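Amyloid beta A4 protein-binding family B member 1 (Homo sapiens, PDB 2HO2) binds polyproline segments of partner proteins such as hMena through its WW domain, a small three-stranded antiparallel sheet. Local coordinates at residues Gly16-His21 against Thr27-Pro32. Sequence-based numbering, arbitrary orientation.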
# COMPACT_ATOMS: atom_id res chain seq x y z
N GLY A 16 10.29 4.91 -3.10
CA GLY A 16 9.13 5.68 -3.36
C GLY A 16 7.95 5.16 -2.59
O GLY A 16 8.05 4.42 -1.62
N THR A 17 6.83 5.60 -3.06
CA THR A 17 5.57 5.31 -2.41
C THR A 17 4.87 4.20 -3.12
O THR A 17 4.78 4.22 -4.36
CB THR A 17 4.77 6.57 -2.51
OG1 THR A 17 5.49 7.60 -1.78
CG2 THR A 17 3.35 6.38 -2.05
N TYR A 18 4.35 3.21 -2.38
CA TYR A 18 3.52 2.19 -2.94
C TYR A 18 2.23 2.12 -2.16
O TYR A 18 1.98 2.89 -1.25
CB TYR A 18 4.25 0.84 -2.99
CG TYR A 18 4.61 0.22 -1.65
CD1 TYR A 18 5.74 0.60 -0.97
CD2 TYR A 18 3.80 -0.76 -1.10
CE1 TYR A 18 6.11 -0.02 0.20
CE2 TYR A 18 4.17 -1.41 0.03
CZ TYR A 18 5.33 -1.04 0.68
OH TYR A 18 5.74 -1.67 1.86
N TYR A 19 1.40 1.15 -2.54
CA TYR A 19 0.04 1.05 -2.02
C TYR A 19 -0.23 -0.34 -1.48
O TYR A 19 0.16 -1.33 -2.07
CB TYR A 19 -0.96 1.42 -3.10
CG TYR A 19 -0.69 2.78 -3.67
CD1 TYR A 19 -1.19 3.91 -3.09
CD2 TYR A 19 0.17 2.94 -4.76
CE1 TYR A 19 -0.86 5.15 -3.57
CE2 TYR A 19 0.52 4.21 -5.22
CZ TYR A 19 -0.00 5.31 -4.64
OH TYR A 19 0.28 6.57 -5.12
N TRP A 20 -0.92 -0.37 -0.35
CA TRP A 20 -1.27 -1.58 0.38
C TRP A 20 -2.77 -1.68 0.56
O TRP A 20 -3.42 -0.73 1.08
CB TRP A 20 -0.58 -1.52 1.75
CG TRP A 20 -0.95 -2.58 2.74
CD1 TRP A 20 -1.42 -3.84 2.53
CD2 TRP A 20 -0.90 -2.39 4.14
NE1 TRP A 20 -1.62 -4.47 3.76
CE2 TRP A 20 -1.35 -3.58 4.75
CE3 TRP A 20 -0.58 -1.31 4.94
CZ2 TRP A 20 -1.44 -3.73 6.13
CZ3 TRP A 20 -0.67 -1.48 6.33
CH2 TRP A 20 -1.08 -2.67 6.89
N HIS A 21 -3.33 -2.79 0.09
CA HIS A 21 -4.78 -3.04 0.24
C HIS A 21 -4.92 -3.88 1.48
O HIS A 21 -4.59 -5.05 1.51
CB HIS A 21 -5.29 -3.76 -0.96
CG HIS A 21 -6.77 -3.97 -0.94
ND1 HIS A 21 -7.33 -5.22 -0.87
CD2 HIS A 21 -7.77 -3.07 -1.03
CE1 HIS A 21 -8.63 -5.08 -0.93
NE2 HIS A 21 -8.93 -3.78 -0.99
N THR A 27 0.04 -5.57 -2.39
CA THR A 27 0.81 -4.37 -2.51
C THR A 27 1.07 -4.15 -3.99
O THR A 27 1.24 -5.09 -4.76
CB THR A 27 2.09 -4.38 -1.65
OG1 THR A 27 2.84 -5.51 -2.04
CG2 THR A 27 1.75 -4.40 -0.15
N GLN A 28 1.16 -2.88 -4.37
CA GLN A 28 1.41 -2.54 -5.78
C GLN A 28 1.97 -1.15 -5.87
O GLN A 28 1.72 -0.27 -5.03
CB GLN A 28 0.11 -2.63 -6.58
CG GLN A 28 -0.98 -1.65 -6.20
CD GLN A 28 -2.25 -1.96 -6.96
OE1 GLN A 28 -2.71 -3.09 -7.00
NE2 GLN A 28 -2.87 -0.92 -7.51
N TRP A 29 2.69 -0.92 -6.95
CA TRP A 29 3.23 0.40 -7.26
C TRP A 29 2.24 1.33 -7.92
O TRP A 29 2.32 2.52 -7.80
CB TRP A 29 4.50 0.29 -8.12
CG TRP A 29 5.64 -0.32 -7.35
CD1 TRP A 29 6.06 -1.62 -7.42
CD2 TRP A 29 6.46 0.33 -6.38
NE1 TRP A 29 7.12 -1.81 -6.54
CE2 TRP A 29 7.37 -0.65 -5.87
CE3 TRP A 29 6.50 1.60 -5.86
CZ2 TRP A 29 8.37 -0.34 -4.96
CZ3 TRP A 29 7.45 1.88 -4.88
CH2 TRP A 29 8.33 0.90 -4.44
N GLU A 30 1.30 0.78 -8.67
CA GLU A 30 0.32 1.59 -9.38
C GLU A 30 -0.70 2.17 -8.41
O GLU A 30 -1.25 1.45 -7.58
CB GLU A 30 -0.44 0.67 -10.38
CG GLU A 30 0.39 0.05 -11.41
CD GLU A 30 1.11 -1.24 -11.08
OE1 GLU A 30 0.98 -1.75 -9.94
OE2 GLU A 30 1.87 -1.73 -12.01
N PRO A 31 -1.04 3.46 -8.53
CA PRO A 31 -2.09 4.01 -7.70
C PRO A 31 -3.41 3.27 -7.92
O PRO A 31 -3.77 2.98 -9.06
CB PRO A 31 -2.14 5.45 -8.14
CG PRO A 31 -0.83 5.77 -8.65
CD PRO A 31 -0.35 4.51 -9.29
N PRO A 32 -4.14 2.98 -6.85
CA PRO A 32 -5.33 2.19 -6.96
C PRO A 32 -6.59 2.95 -7.39
O PRO A 32 -7.66 2.34 -7.57
CB PRO A 32 -5.50 1.66 -5.55
CG PRO A 32 -4.95 2.68 -4.72
CD PRO A 32 -3.76 3.24 -5.47
O HOH W 1 3.74 4.59 -6.73
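Gly-16 meets Trp-29 in the second hairpin of the WW domain, strands 17-21 and 26-28, where the chain leaves strand 26-28 through Trp-29 and runs on to Pro-31 and Pro-32: Gly-16 C lies 4.0 Å from Trp-29 CZ3, near the indole plane. From Thr-17, the carbonyl O reaches Trp-29 O through one water that donates to both, a bridge just beyond the last direct backbone bond. Tyr-18 sets CB over the indole face, 22° off the normal of the six-membered ring. With CG between its backbone N and carbonyl carbon (chi1 65°), its ring turns an edge to that face, planes at 58°, while Thr-27 CG2 lies at the ring edge, 3.9 Å from Tyr-18 CE2. Tyr-18 OH, Thr-27 OG1 and Trp-29 NE1 each hydrogen-bond to the backbone of the bound peptide, placing this aromatic side at the polyproline-binding surface.

Tyr-19 and Gln-28 form an antiparallel hydrogen-bonded pair: Tyr-19 N to Gln-28 O and Gln-28 N to Tyr-19 O, both 2.9 Å. On the face opposite that of Trp-20 and Thr-27, Pro-31 CA and Pro-32 CD cover one side of the Tyr-19 ring at 3.9 and 3.8 Å from its centroid; Pro-32 also packs on Trp-8 and Leu-4. Gln-28 NE2 donates a nearly straight bond to Glu-30 O. Trp-20, back on the peptide side, brings CB to 4.2 Å from Thr-27 CG2, and beside it runs a bent CA-H...O contact, Thr-27 CA to Tyr-19 O, 3.1 Å.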